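PDB 4OM9: serine protease pet from Escherichia coli, which acts as a secreted autotransporter enterotoxin of enteroaggregative strains, a serine protease that probably cleaves the host cytoskeletal protein alpha-fodrin. Local coordinates for residues D39-P43 with D196-T200; S174-N180 with V191-D196; E869-L875 with D904-E909; L876-I880 with F915-P920. All coordinates share one frame; numbering follows the deposited sequence.

Interaction 1. Residues D39-P43 with D196-T200; sequences DFSFP and DSYFT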
loop_
_atom_site.group_PDB
_atom_site.type_symbol
_atom_site.label_atom_id
_atom_site.label_comp_id
_atom_site.label_asym_id
_atom_site.label_seq_id
_atom_site.Cartn_x
_atom_site.Cartn_y
_atom_site.Cartn_z
ATOM N N ASP A 39 24.508 6.140 6.364
ATOM C CA ASP A 39 25.766 6.198 7.084
ATOM C C ASP A 39 26.418 4.792 7.088
ATOM O O ASP A 39 27.604 4.665 6.801
ATOM C CB ASP A 39 25.547 6.753 8.504
ATOM C CG ASP A 39 26.578 7.821 8.896
ATOM O OD1 ASP A 39 27.698 7.459 9.322
ATOM O OD2 ASP A 39 26.263 9.030 8.802
ATOM N N PHE A 40 25.662 3.732 7.373
ATOM C CA PHE A 40 26.215 2.375 7.191
ATOM C C PHE A 40 25.580 1.581 6.055
ATOM O O PHE A 40 24.395 1.270 6.088
ATOM C CB PHE A 40 26.103 1.521 8.455
ATOM C CG PHE A 40 26.667 0.128 8.274
ATOM C CD1 PHE A 40 28.041 -0.090 8.322
ATOM C CD2 PHE A 40 25.836 -0.955 8.025
ATOM C CE1 PHE A 40 28.576 -1.349 8.139
ATOM C CE2 PHE A 40 26.369 -2.238 7.845
ATOM C CZ PHE A 40 27.750 -2.432 7.907
ATOM N N SER A 41 26.398 1.216 5.076
ATOM C CA SER A 41 25.934 0.407 3.965
ATOM C C SER A 41 26.251 -1.073 4.155
ATOM O O SER A 41 27.400 -1.479 4.281
ATOM C CB SER A 41 26.543 0.900 2.653
ATOM O OG SER A 41 26.043 2.181 2.309
ATOM N N PHE A 42 25.200 -1.875 4.171
ATOM C CA PHE A 42 25.337 -3.313 4.144
ATOM C C PHE A 42 25.884 -3.729 2.778
ATOM O O PHE A 42 25.841 -2.942 1.831
ATOM C CB PHE A 42 23.981 -3.960 4.462
ATOM C CG PHE A 42 23.686 -4.006 5.928
ATOM C CD1 PHE A 42 23.176 -2.895 6.577
ATOM C CD2 PHE A 42 23.962 -5.153 6.670
ATOM C CE1 PHE A 42 22.934 -2.933 7.934
ATOM C CE2 PHE A 42 23.715 -5.201 8.031
ATOM C CZ PHE A 42 23.201 -4.104 8.665
ATOM N N PRO A 43 26.432 -4.951 2.676
ATOM C CA PRO A 43 27.059 -5.385 1.422
ATOM C C PRO A 43 26.076 -5.502 0.258
ATOM O O PRO A 43 24.875 -5.685 0.469
ATOM C CB PRO A 43 27.641 -6.753 1.779
ATOM C CG PRO A 43 26.846 -7.205 2.945
ATOM C CD PRO A 43 26.558 -5.974 3.727
ATOM N N ASP A 196 31.832 -7.751 11.481
ATOM C CA ASP A 196 32.040 -6.368 11.064
ATOM C C ASP A 196 32.342 -5.525 12.301
ATOM O O ASP A 196 31.719 -5.713 13.353
ATOM C CB ASP A 196 30.793 -5.844 10.332
ATOM C CG ASP A 196 30.973 -4.438 9.791
ATOM O OD1 ASP A 196 31.540 -4.322 8.690
ATOM O OD2 ASP A 196 30.534 -3.465 10.452
ATOM N N SER A 197 33.283 -4.596 12.184
ATOM C CA SER A 197 33.689 -3.784 13.333
ATOM C C SER A 197 32.706 -2.650 13.667
ATOM O O SER A 197 32.808 -2.041 14.718
ATOM C CB SER A 197 35.089 -3.194 13.111
ATOM O OG SER A 197 35.098 -2.254 12.052
ATOM N N TYR A 198 31.748 -2.376 12.794
ATOM C CA TYR A 198 30.768 -1.328 13.083
ATOM C C TYR A 198 29.415 -1.948 13.424
ATOM O O TYR A 198 28.809 -1.643 14.460
ATOM C CB TYR A 198 30.636 -0.364 11.901
ATOM C CG TYR A 198 31.750 0.674 11.793
ATOM C CD1 TYR A 198 33.090 0.315 11.928
ATOM C CD2 TYR A 198 31.458 2.007 11.539
ATOM C CE1 TYR A 198 34.107 1.261 11.828
ATOM C CE2 TYR A 198 32.465 2.964 11.431
ATOM C CZ TYR A 198 33.787 2.586 11.574
ATOM O OH TYR A 198 34.786 3.537 11.467
ATOM N N PHE A 199 28.937 -2.820 12.543
ATOM C CA PHE A 199 27.693 -3.510 12.799
ATOM C C PHE A 199 28.030 -4.821 13.480
ATOM O O PHE A 199 28.204 -5.856 12.835
ATOM C CB PHE A 199 26.913 -3.736 11.518
ATOM C CG PHE A 199 25.504 -4.127 11.753
ATOM C CD1 PHE A 199 24.561 -3.169 12.087
ATOM C CD2 PHE A 199 25.111 -5.453 11.650
ATOM C CE1 PHE A 199 23.237 -3.523 12.306
ATOM C CE2 PHE A 199 23.783 -5.815 11.865
ATOM C CZ PHE A 199 22.847 -4.840 12.197
ATOM N N THR A 200 28.147 -4.755 14.795
ATOM C CA THR A 200 28.848 -5.790 15.523
ATOM C C THR A 200 27.939 -6.457 16.523
ATOM O O THR A 200 27.485 -5.859 17.507
ATOM C CB THR A 200 30.094 -5.230 16.241
ATOM O OG1 THR A 200 30.854 -4.426 15.327
ATOM C CG2 THR A 200 30.964 -6.356 16.741
#
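Phe199 offers a broad ring face to Phe42, whose edge stands on it. Phe42 CZ lies over the middle of that face, 3.6 Å from Phe199 CZ. Ring centroids 4.8 Å apart and planes at 72° make this a T-shaped (edge-to-face) pair. Phe40 is the second bump: CB points toward 196-200, and CG anti to the backbone N (chi1 180°) carries the ring on to it. The ring enters the hollow between Asp196 and Phe199, where Phe199 CB lies over one face, 3.9 Å from Phe40 CZ, and Asp196 OD2 approaches obliquely, 3.7 Å from Phe40 CE1. The Phe40 and Phe199 rings are nearly parallel (15°) but slid so far apart that they barely overlap.

The hollow is held in shape from within. Asp196 OD2 takes Phe199 N on its anti lone pair at 2.7 Å, and Tyr198 N from above the carboxylate plane at 2.9 Å, which ties the carboxylate to the turn. Beyond the contact, Tyr13 of helix 10-17 stacks on Phe199, and Phe23 meets Phe42 edge-to-face. The result is an aromatic cluster within the PA-clan protease domain, joining its two-stranded sheet 31-32/40-41 to the Asx turn after strand 188-195.

Interaction 2. Residues S174-N180 with V191-D196; sequences SLFHITN and VEYEND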
loop_
_atom_site.group_PDB
_atom_site.type_symbol
_atom_site.label_atom_id
_atom_site.label_comp_id
_atom_site.label_asym_id
_atom_site.label_seq_id
_atom_site.Cartn_x
_atom_site.Cartn_y
_atom_site.Cartn_z
ATOM N N SER A 174 24.055 -11.152 12.986
ATOM C CA SER A 174 25.473 -10.793 12.926
ATOM C C SER A 174 25.898 -10.741 11.485
ATOM O O SER A 174 25.446 -11.548 10.676
ATOM C CB SER A 174 26.338 -11.787 13.682
ATOM O OG SER A 174 25.955 -11.861 15.044
ATOM N N LEU A 175 26.734 -9.765 11.156
ATOM C CA LEU A 175 27.328 -9.680 9.835
ATOM C C LEU A 175 28.802 -10.005 9.995
ATOM O O LEU A 175 29.426 -9.548 10.958
ATOM C CB LEU A 175 27.140 -8.296 9.229
ATOM C CG LEU A 175 27.980 -7.993 7.986
ATOM C CD1 LEU A 175 27.332 -8.629 6.786
ATOM C CD2 LEU A 175 28.180 -6.469 7.774
ATOM N N PHE A 176 29.373 -10.773 9.071
ATOM C CA PHE A 176 30.757 -11.218 9.256
ATOM C C PHE A 176 31.548 -11.363 7.958
ATOM O O PHE A 176 30.979 -11.441 6.870
ATOM C CB PHE A 176 30.767 -12.555 10.019
ATOM C CG PHE A 176 30.108 -13.684 9.276
ATOM C CD1 PHE A 176 30.745 -14.302 8.201
ATOM C CD2 PHE A 176 28.853 -14.127 9.649
ATOM C CE1 PHE A 176 30.128 -15.301 7.507
ATOM C CE2 PHE A 176 28.235 -15.146 8.957
ATOM C CZ PHE A 176 28.872 -15.734 7.887
ATOM N N HIS A 177 32.864 -11.443 8.092
ATOM C CA HIS A 177 33.735 -11.862 6.996
ATOM C C HIS A 177 34.507 -13.107 7.417
ATOM O O HIS A 177 34.915 -13.217 8.568
ATOM C CB HIS A 177 34.700 -10.738 6.601
ATOM C CG HIS A 177 35.409 -10.108 7.765
ATOM N ND1 HIS A 177 34.841 -9.117 8.533
ATOM C CD2 HIS A 177 36.650 -10.319 8.270
ATOM C CE1 HIS A 177 35.698 -8.747 9.477
ATOM N NE2 HIS A 177 36.798 -9.461 9.338
ATOM N N ILE A 178 34.715 -14.044 6.500
ATOM C CA ILE A 178 35.452 -15.259 6.845
ATOM C C ILE A 178 36.969 -15.047 6.871
ATOM O O ILE A 178 37.568 -14.679 5.865
ATOM C CB ILE A 178 35.153 -16.425 5.872
ATOM C CG1 ILE A 178 33.654 -16.721 5.819
ATOM C CG2 ILE A 178 35.957 -17.679 6.276
ATOM C CD1 ILE A 178 33.325 -18.048 5.198
ATOM N N THR A 179 37.574 -15.339 8.024
ATOM C CA THR A 179 39.011 -15.143 8.256
ATOM C C THR A 179 39.824 -16.430 8.085
ATOM O O THR A 179 41.025 -16.376 7.866
ATOM C CB THR A 179 39.271 -14.574 9.669
ATOM O OG1 THR A 179 38.601 -15.381 10.646
ATOM C CG2 THR A 179 38.743 -13.136 9.781
ATOM N N ASN A 180 39.169 -17.584 8.178
ATOM C CA ASN A 180 39.809 -18.856 7.844
ATOM C C ASN A 180 38.793 -19.914 7.434
ATOM O O ASN A 180 38.057 -20.450 8.270
ATOM C CB ASN A 180 40.647 -19.376 9.022
ATOM C CG ASN A 180 41.721 -20.372 8.590
ATOM O OD1 ASN A 180 41.657 -20.939 7.495
ATOM N ND2 ASN A 180 42.724 -20.581 9.454
ATOM N N VAL A 191 35.182 -23.468 9.772
ATOM C CA VAL A 191 35.226 -22.133 9.209
ATOM C C VAL A 191 35.265 -21.117 10.332
ATOM O O VAL A 191 34.556 -21.231 11.326
ATOM C CB VAL A 191 34.043 -21.887 8.282
ATOM C CG1 VAL A 191 33.946 -20.410 7.882
ATOM C CG2 VAL A 191 34.175 -22.764 7.059
ATOM N N GLU A 192 36.145 -20.135 10.178
ATOM C CA GLU A 192 36.366 -19.135 11.204
ATOM C C GLU A 192 35.937 -17.788 10.670
ATOM O O GLU A 192 36.237 -17.445 9.525
ATOM C CB GLU A 192 37.840 -19.112 11.626
ATOM C CG GLU A 192 38.205 -18.028 12.645
ATOM C CD GLU A 192 39.731 -17.864 12.789
ATOM O OE1 GLU A 192 40.300 -17.005 12.085
ATOM O OE2 GLU A 192 40.355 -18.593 13.589
ATOM N N TYR A 193 35.201 -17.030 11.476
ATOM C CA TYR A 193 34.828 -15.703 11.024
ATOM C C TYR A 193 35.039 -14.650 12.097
ATOM O O TYR A 193 35.217 -14.954 13.284
ATOM C CB TYR A 193 33.376 -15.679 10.491
ATOM C CG TYR A 193 32.186 -15.574 11.460
ATOM C CD1 TYR A 193 32.056 -14.506 12.345
ATOM C CD2 TYR A 193 31.129 -16.483 11.387
ATOM C CE1 TYR A 193 30.952 -14.377 13.176
ATOM C CE2 TYR A 193 30.002 -16.364 12.219
ATOM C CZ TYR A 193 29.928 -15.302 13.111
ATOM O OH TYR A 193 28.851 -15.145 13.953
ATOM N N GLU A 194 35.029 -13.407 11.631
ATOM C CA GLU A 194 35.133 -12.231 12.466
ATOM C C GLU A 194 33.989 -11.290 12.079
ATOM O O GLU A 194 33.661 -11.155 10.895
ATOM C CB GLU A 194 36.496 -11.568 12.275
ATOM C CG GLU A 194 36.728 -10.281 13.051
ATOM C CD GLU A 194 38.096 -9.676 12.744
ATOM O OE1 GLU A 194 38.186 -8.874 11.792
ATOM O OE2 GLU A 194 39.078 -10.017 13.443
ATOM N N ASN A 195 33.369 -10.661 13.072
ATOM C CA ASN A 195 32.283 -9.727 12.787
ATOM C C ASN A 195 32.751 -8.419 12.166
ATOM O O ASN A 195 33.921 -8.043 12.286
ATOM C CB ASN A 195 31.510 -9.420 14.052
ATOM C CG ASN A 195 30.616 -10.544 14.448
ATOM O OD1 ASN A 195 29.438 -10.584 14.063
ATOM N ND2 ASN A 195 31.161 -11.488 15.193
ATOM N N ASP A 196 31.832 -7.751 11.481
ATOM C CA ASP A 196 32.040 -6.368 11.064
ATOM C C ASP A 196 32.342 -5.525 12.301
ATOM O O ASP A 196 31.719 -5.713 13.353
ATOM C CB ASP A 196 30.793 -5.844 10.332
ATOM C CG ASP A 196 30.973 -4.438 9.791
ATOM O OD1 ASP A 196 31.540 -4.322 8.690
ATOM O OD2 ASP A 196 30.534 -3.465 10.452
HETATM O O HOH W 1 42.726 -19.516 11.869
#
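Phe176 pairs with Asn195 and Ile178 with Tyr193 as non-hydrogen-bonded antiparallel pairs, flanking the hydrogen-bonded pair His177-Glu194. The short strand axes run at 127°, a strongly twisted hairpin. His177 N donates to Glu194 O at 2.9 Å, and Glu194 N returns a bond to His177 O at 3.1 Å. The register then slips by one residue: Glu192 O accepts Thr179 N at 2.9 Å and Asn180 N at 3.2 Å, both from the same face of its carbonyl plane, a classic beta bulge.

On the face that carries Tyr193 and Ile178, the Tyr193 ring forms an offset stack with that of Phe176, centroids 4.1 Å apart and planes at 9°, with Phe176 CB also over the Tyr193 ring. On the other face, chi1 of 49° folds the His177 ring back along Glu194; its NE2 donates to Glu194 OE1 at 2.9 Å, in the ring plane but from above the carboxylate, while Glu194 O lies over the ring face. At the bulge Thr179 OG1 donates to the anti lone pair of Glu192 OE1 at 2.8 Å, and a water links Glu192 OE2 to Asn180 ND2, while Arg182 N holds Asn180 OD1.

Lys239 salt-bridges Glu194 OE2, and Arg149 bonds Tyr193 OH. In the protease domain sheet, backbone bonds Phe176-Gly147 and Ile178-Ile145 place strand 143-151 beside 172-185; Val191-Val242 and Tyr193-Thr240 place 239-244 beside 188-195.

Interaction 3. Residues E869-L875 with D904-E909; sequences EGANNLL and DVFKTE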
loop_
_atom_site.group_PDB
_atom_site.type_symbol
_atom_site.label_atom_id
_atom_site.label_comp_id
_atom_site.label_asym_id
_atom_site.label_seq_id
_atom_site.Cartn_x
_atom_site.Cartn_y
_atom_site.Cartn_z
ATOM N N GLU A 869 -2.218 50.016 -17.688
ATOM C CA GLU A 869 -2.863 49.188 -18.703
ATOM C C GLU A 869 -1.849 48.710 -19.740
ATOM O O GLU A 869 -0.642 48.824 -19.522
ATOM C CB GLU A 869 -4.004 49.956 -19.374
ATOM C CG GLU A 869 -5.262 50.104 -18.522
ATOM C CD GLU A 869 -5.070 51.000 -17.311
ATOM O OE1 GLU A 869 -5.926 50.970 -16.408
ATOM O OE2 GLU A 869 -4.070 51.742 -17.259
ATOM N N GLY A 870 -2.333 48.177 -20.861
ATOM C CA GLY A 870 -1.459 47.542 -21.837
ATOM C C GLY A 870 -1.634 47.967 -23.285
ATOM O O GLY A 870 -2.353 48.919 -23.580
ATOM N N ALA A 871 -0.969 47.249 -24.189
ATOM C CA ALA A 871 -0.962 47.587 -25.615
ATOM C C ALA A 871 -2.110 46.920 -26.384
ATOM O O ALA A 871 -2.581 45.849 -26.002
ATOM C CB ALA A 871 0.380 47.207 -26.234
ATOM N N ASN A 872 -2.553 47.596 -27.448
ATOM C CA ASN A 872 -3.650 47.173 -28.337
ATOM C C ASN A 872 -5.051 47.320 -27.736
ATOM O O ASN A 872 -5.644 48.395 -27.806
ATOM C CB ASN A 872 -3.450 45.728 -28.806
ATOM C CG ASN A 872 -3.175 45.633 -30.292
ATOM O OD1 ASN A 872 -4.098 45.615 -31.105
ATOM N ND2 ASN A 872 -1.899 45.573 -30.657
ATOM N N ASN A 873 -5.577 46.234 -27.176
ATOM C CA ASN A 873 -6.913 46.199 -26.566
ATOM C C ASN A 873 -8.059 46.538 -27.520
ATOM O O ASN A 873 -7.843 46.788 -28.705
ATOM C CB ASN A 873 -6.978 47.135 -25.357
ATOM C CG ASN A 873 -5.986 46.759 -24.275
ATOM O OD1 ASN A 873 -5.321 45.730 -24.358
ATOM N ND2 ASN A 873 -5.887 47.593 -23.249
ATOM N N LEU A 874 -9.277 46.540 -26.981
ATOM C CA LEU A 874 -10.487 46.782 -27.768
ATOM C C LEU A 874 -11.709 47.056 -26.895
ATOM O O LEU A 874 -12.436 46.131 -26.544
ATOM C CB LEU A 874 -10.789 45.586 -28.676
ATOM C CG LEU A 874 -10.481 45.760 -30.162
ATOM C CD1 LEU A 874 -11.291 44.774 -30.991
ATOM C CD2 LEU A 874 -10.731 47.201 -30.605
ATOM N N LEU A 875 -11.947 48.320 -26.561
ATOM C CA LEU A 875 -13.102 48.674 -25.741
ATOM C C LEU A 875 -14.328 48.931 -26.611
ATOM O O LEU A 875 -14.633 50.073 -26.949
ATOM C CB LEU A 875 -12.796 49.901 -24.876
ATOM C CG LEU A 875 -13.694 50.167 -23.662
ATOM C CD1 LEU A 875 -12.863 50.617 -22.468
ATOM C CD2 LEU A 875 -14.760 51.204 -23.981
ATOM N N ASP A 904 -3.633 55.398 -25.220
ATOM C CA ASP A 904 -3.638 54.420 -26.296
ATOM C C ASP A 904 -3.621 52.992 -25.754
ATOM O O ASP A 904 -2.890 52.129 -26.253
ATOM C CB ASP A 904 -2.440 54.644 -27.215
ATOM C CG ASP A 904 -1.191 55.034 -26.454
ATOM O OD1 ASP A 904 -1.019 54.556 -25.317
ATOM O OD2 ASP A 904 -0.391 55.835 -26.984
ATOM N N VAL A 905 -4.428 52.753 -24.726
ATOM C CA VAL A 905 -4.582 51.430 -24.145
ATOM C C VAL A 905 -5.913 50.842 -24.601
ATOM O O VAL A 905 -6.400 49.871 -24.033
ATOM C CB VAL A 905 -4.504 51.481 -22.614
ATOM C CG1 VAL A 905 -3.111 51.916 -22.178
ATOM C CG2 VAL A 905 -5.555 52.422 -22.056
ATOM N N PHE A 906 -6.493 51.466 -25.626
ATOM C CA PHE A 906 -7.646 50.946 -26.358
ATOM C C PHE A 906 -7.585 51.488 -27.786
ATOM O O PHE A 906 -8.527 52.124 -28.254
ATOM C CB PHE A 906 -8.969 51.340 -25.688
ATOM C CG PHE A 906 -9.109 50.843 -24.278
ATOM C CD1 PHE A 906 -9.529 49.551 -24.021
ATOM C CD2 PHE A 906 -8.805 51.662 -23.206
ATOM C CE1 PHE A 906 -9.654 49.089 -22.720
ATOM C CE2 PHE A 906 -8.926 51.210 -21.905
ATOM C CZ PHE A 906 -9.351 49.923 -21.662
ATOM N N LYS A 907 -6.467 51.215 -28.463
ATOM C CA LYS A 907 -6.110 51.823 -29.751
ATOM C C LYS A 907 -7.233 51.839 -30.794
ATOM O O LYS A 907 -8.133 50.996 -30.774
ATOM C CB LYS A 907 -4.885 51.105 -30.338
ATOM C CG LYS A 907 -4.158 51.896 -31.425
ATOM C CD LYS A 907 -3.115 51.057 -32.147
ATOM C CE LYS A 907 -2.495 51.833 -33.300
ATOM N NZ LYS A 907 -1.444 51.049 -34.000
ATOM N N THR A 908 -7.160 52.807 -31.707
ATOM C CA THR A 908 -8.189 53.011 -32.726
ATOM C C THR A 908 -8.113 51.998 -33.869
ATOM O O THR A 908 -7.291 52.127 -34.782
ATOM C CB THR A 908 -8.108 54.429 -33.326
ATOM O OG1 THR A 908 -8.027 55.395 -32.271
ATOM C CG2 THR A 908 -9.335 54.714 -34.182
ATOM N N GLU A 909 -8.987 50.998 -33.807
ATOM C CA GLU A 909 -9.097 49.984 -34.847
ATOM C C GLU A 909 -10.444 50.108 -35.557
ATOM O O GLU A 909 -11.476 49.713 -35.013
ATOM C CB GLU A 909 -8.941 48.580 -34.252
ATOM C CG GLU A 909 -7.756 48.418 -33.307
ATOM C CD GLU A 909 -6.422 48.353 -34.030
ATOM O OE1 GLU A 909 -5.375 48.360 -33.345
ATOM O OE2 GLU A 909 -6.418 48.291 -35.278
#
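Val905 packs on Glu869 and Gly870 near the C-terminal end of the passenger, past the last assigned strand (794-796) of the beta-helix, where both segments run as irregular loops. Val905 CG1 sits 3.5 Å from Glu869 CB and close to Gly870 O as well. Its backbone takes part too: Val905 CA makes a CA-H...O contact with Gly870 O at 3.4 Å.

Phe906, next in line, has the largest area buried by the other segment. Leu875 CD1 comes over one face of its ring in a CH-pi contact, 3.7 Å from the centroid and 16° off the normal. CG anti to the backbone N (chi1 -162°) directs the Leu875 side chain to Phe906, and CD1 is the branch that covers the ring. Leu875 CB sits over the same face, 3.4 Å from Phe906 CD1. The side-chain amide of Asn873 occupies the opposite face, displaced toward the rim, so the ring is sandwiched between an aliphatic and a polar group; Trp933 adds an edge-to-face partner from elsewhere in the chain.

Lys907 supplies the backbone link, its N donating to Asn872 O at 3.0 Å with an angle of 139° at the hydrogen, while its side chain extends away from 869-875. The same Asn872 O receives a CA-H...O contact from Phe906 CA. Farther along, beyond Thr908, the bent chain of Glu909 turns its aliphatic part to Leu874, with Glu909 CG 4.2 Å from Leu874 CD2.

Interaction 4. Residues L876-I880 with F915-P920; sequences LVDFI and FSDVTP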
loop_
_atom_site.group_PDB
_atom_site.type_symbol
_atom_site.label_atom_id
_atom_site.label_comp_id
_atom_site.label_asym_id
_atom_site.label_seq_id
_atom_site.Cartn_x
_atom_site.Cartn_y
_atom_site.Cartn_z
ATOM N N LEU A 876 -15.253 47.943 -26.720
ATOM C CA LEU A 876 -16.592 47.946 -27.478
ATOM C C LEU A 876 -18.070 48.127 -26.814
ATOM O O LEU A 876 -18.139 48.779 -25.804
ATOM C CB LEU A 876 -16.630 46.703 -28.347
ATOM C CG LEU A 876 -15.535 46.588 -29.387
ATOM C CD1 LEU A 876 -15.355 47.927 -30.051
ATOM C CD2 LEU A 876 -14.223 46.116 -28.799
ATOM N N VAL A 877 -19.206 47.584 -27.377
ATOM C CA VAL A 877 -20.657 47.842 -26.918
ATOM C C VAL A 877 -21.983 47.189 -27.535
ATOM O O VAL A 877 -21.940 46.854 -28.691
ATOM C CB VAL A 877 -21.037 49.296 -27.228
ATOM C CG1 VAL A 877 -20.286 50.309 -26.384
ATOM C CG2 VAL A 877 -20.935 49.558 -28.723
ATOM N N ASP A 878 -23.159 47.125 -26.837
ATOM C CA ASP A 878 -24.538 46.915 -27.482
ATOM C C ASP A 878 -25.990 46.811 -26.767
ATOM O O ASP A 878 -26.088 46.708 -25.565
ATOM C CB ASP A 878 -24.484 45.940 -28.640
ATOM C CG ASP A 878 -24.787 46.616 -29.983
ATOM O OD1 ASP A 878 -23.897 47.273 -30.552
ATOM O OD2 ASP A 878 -25.919 46.485 -30.477
ATOM N N PHE A 879 -27.094 46.814 -27.554
ATOM C CA PHE A 879 -28.371 47.579 -27.343
ATOM C C PHE A 879 -29.831 47.000 -27.320
ATOM O O PHE A 879 -30.017 45.808 -27.221
ATOM C CB PHE A 879 -28.430 48.688 -28.396
ATOM C CG PHE A 879 -27.255 49.617 -28.389
ATOM C CD1 PHE A 879 -26.736 50.091 -27.206
ATOM C CD2 PHE A 879 -26.686 50.021 -29.573
ATOM C CE1 PHE A 879 -25.663 50.940 -27.212
ATOM C CE2 PHE A 879 -25.620 50.875 -29.584
ATOM C CZ PHE A 879 -25.109 51.336 -28.404
ATOM N N ILE A 880 -30.849 47.893 -27.422
ATOM C CA ILE A 880 -32.261 47.543 -27.553
ATOM C C ILE A 880 -33.112 48.766 -27.908
ATOM O O ILE A 880 -34.316 48.771 -27.660
ATOM C CB ILE A 880 -32.831 46.896 -26.262
ATOM C CG1 ILE A 880 -31.970 47.242 -25.044
ATOM C CG2 ILE A 880 -32.956 45.387 -26.424
ATOM C CD1 ILE A 880 -32.378 46.518 -23.781
ATOM N N PHE A 915 -22.590 44.042 -32.333
ATOM C CA PHE A 915 -23.789 43.217 -32.355
ATOM C C PHE A 915 -24.584 43.501 -33.625
ATOM O O PHE A 915 -24.317 42.918 -34.676
ATOM C CB PHE A 915 -24.641 43.472 -31.110
ATOM C CG PHE A 915 -25.829 42.559 -30.987
ATOM C CD1 PHE A 915 -25.659 41.210 -30.712
ATOM C CD2 PHE A 915 -27.116 43.050 -31.131
ATOM C CE1 PHE A 915 -26.750 40.367 -30.594
ATOM C CE2 PHE A 915 -28.211 42.214 -31.014
ATOM C CZ PHE A 915 -28.027 40.871 -30.745
ATOM N N SER A 916 -25.549 44.409 -33.530
ATOM C CA SER A 916 -26.362 44.780 -34.681
ATOM C C SER A 916 -25.607 45.732 -35.601
ATOM O O SER A 916 -24.377 45.708 -35.663
ATOM C CB SER A 916 -27.678 45.416 -34.229
ATOM O OG SER A 916 -28.477 44.487 -33.517
ATOM N N ASP A 917 -26.348 46.573 -36.312
ATOM C CA ASP A 917 -25.746 47.525 -37.236
ATOM C C ASP A 917 -25.567 48.895 -36.593
ATOM O O ASP A 917 -25.524 49.908 -37.284
ATOM C CB ASP A 917 -26.594 47.652 -38.503
ATOM C CG ASP A 917 -26.564 46.397 -39.354
ATOM O OD1 ASP A 917 -26.328 45.306 -38.794
ATOM O OD2 ASP A 917 -26.778 46.502 -40.581
ATOM N N VAL A 918 -25.459 48.920 -35.270
ATOM C CA VAL A 918 -25.325 50.176 -34.545
ATOM C C VAL A 918 -23.921 50.342 -33.973
ATOM O O VAL A 918 -23.531 49.627 -33.052
ATOM C CB VAL A 918 -26.346 50.277 -33.400
ATOM C CG1 VAL A 918 -26.477 51.717 -32.941
ATOM C CG2 VAL A 918 -27.697 49.740 -33.847
ATOM N N THR A 919 -23.166 51.290 -34.517
ATOM C CA THR A 919 -21.792 51.508 -34.081
ATOM C C THR A 919 -21.548 52.941 -33.627
ATOM O O THR A 919 -21.298 53.821 -34.447
ATOM C CB THR A 919 -20.786 51.169 -35.198
ATOM O OG1 THR A 919 -21.146 51.868 -36.397
ATOM C CG2 THR A 919 -20.775 49.671 -35.469
ATOM N N PRO A 920 -21.623 53.179 -32.310
ATOM C CA PRO A 920 -21.299 54.481 -31.719
ATOM C C PRO A 920 -19.794 54.633 -31.533
ATOM O O PRO A 920 -19.066 53.660 -31.731
ATOM C CB PRO A 920 -22.017 54.448 -30.361
ATOM C CG PRO A 920 -22.825 53.162 -30.348
ATOM C CD PRO A 920 -22.148 52.244 -31.305
#
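Phe879 meets Val918 and Pro920 because its CG lies beside the backbone N and anti to the carbonyl carbon (chi1 -57°), which brings the outer edge of the ring against them. Val918 answers with CG1 extended anti to its own N (chi1 -163°). This is loop-to-loop packing at the surface of the C-terminal region of the passenger, beyond the last assigned strand of the beta-helix, and neither segment has regular secondary structure.

Both aliphatic partners come to the edge of the Phe879 ring, near its plane, and not over a face. Val918 CG1 is 3.6 Å from Phe879 CE2, and Pro920 CG is 3.5 Å from Phe879 CZ. The proline ring also reaches back to Val877, whose CG2 passes Pro920 CD at 3.9 Å as the two side chains slide by each other in opposite directions.

Asp878 occupies the other end of the contact, across from Phe915. Backbone bonds to Met852 and Thr854 tie it elsewhere in the chain. The side chains cross near a right angle, carboxylate and ring planes 50° apart. The nearest touch is Asp878 OD2 to Phe915 CB at 3.3 Å; the ring comes second, with OD2 at its edge and 3.7 Å from Phe915 CD2.

In the fold
The four contacts fall into two pairs at distant ends of the molecule. Interactions 1 and 2 belong to the protease domain: their centres are about 13 Å apart, they share Asp196, and Leu175 of strand 172-185 packs against Phe40, Pro43 and Phe199. Along the chain, interaction 2 lies wholly between the two halves of interaction 1. Interactions 3 and 4 come later, past the parallel strands of the beta-helix. Their centres are about 19 Å apart, residues 875 and 876 join them directly, and their segments alternate in sequence. Centres of interactions 2 and 4 stand about 94 Å apart, with the beta-helical stem, whose strands follow the protease domain in sequence, lying between.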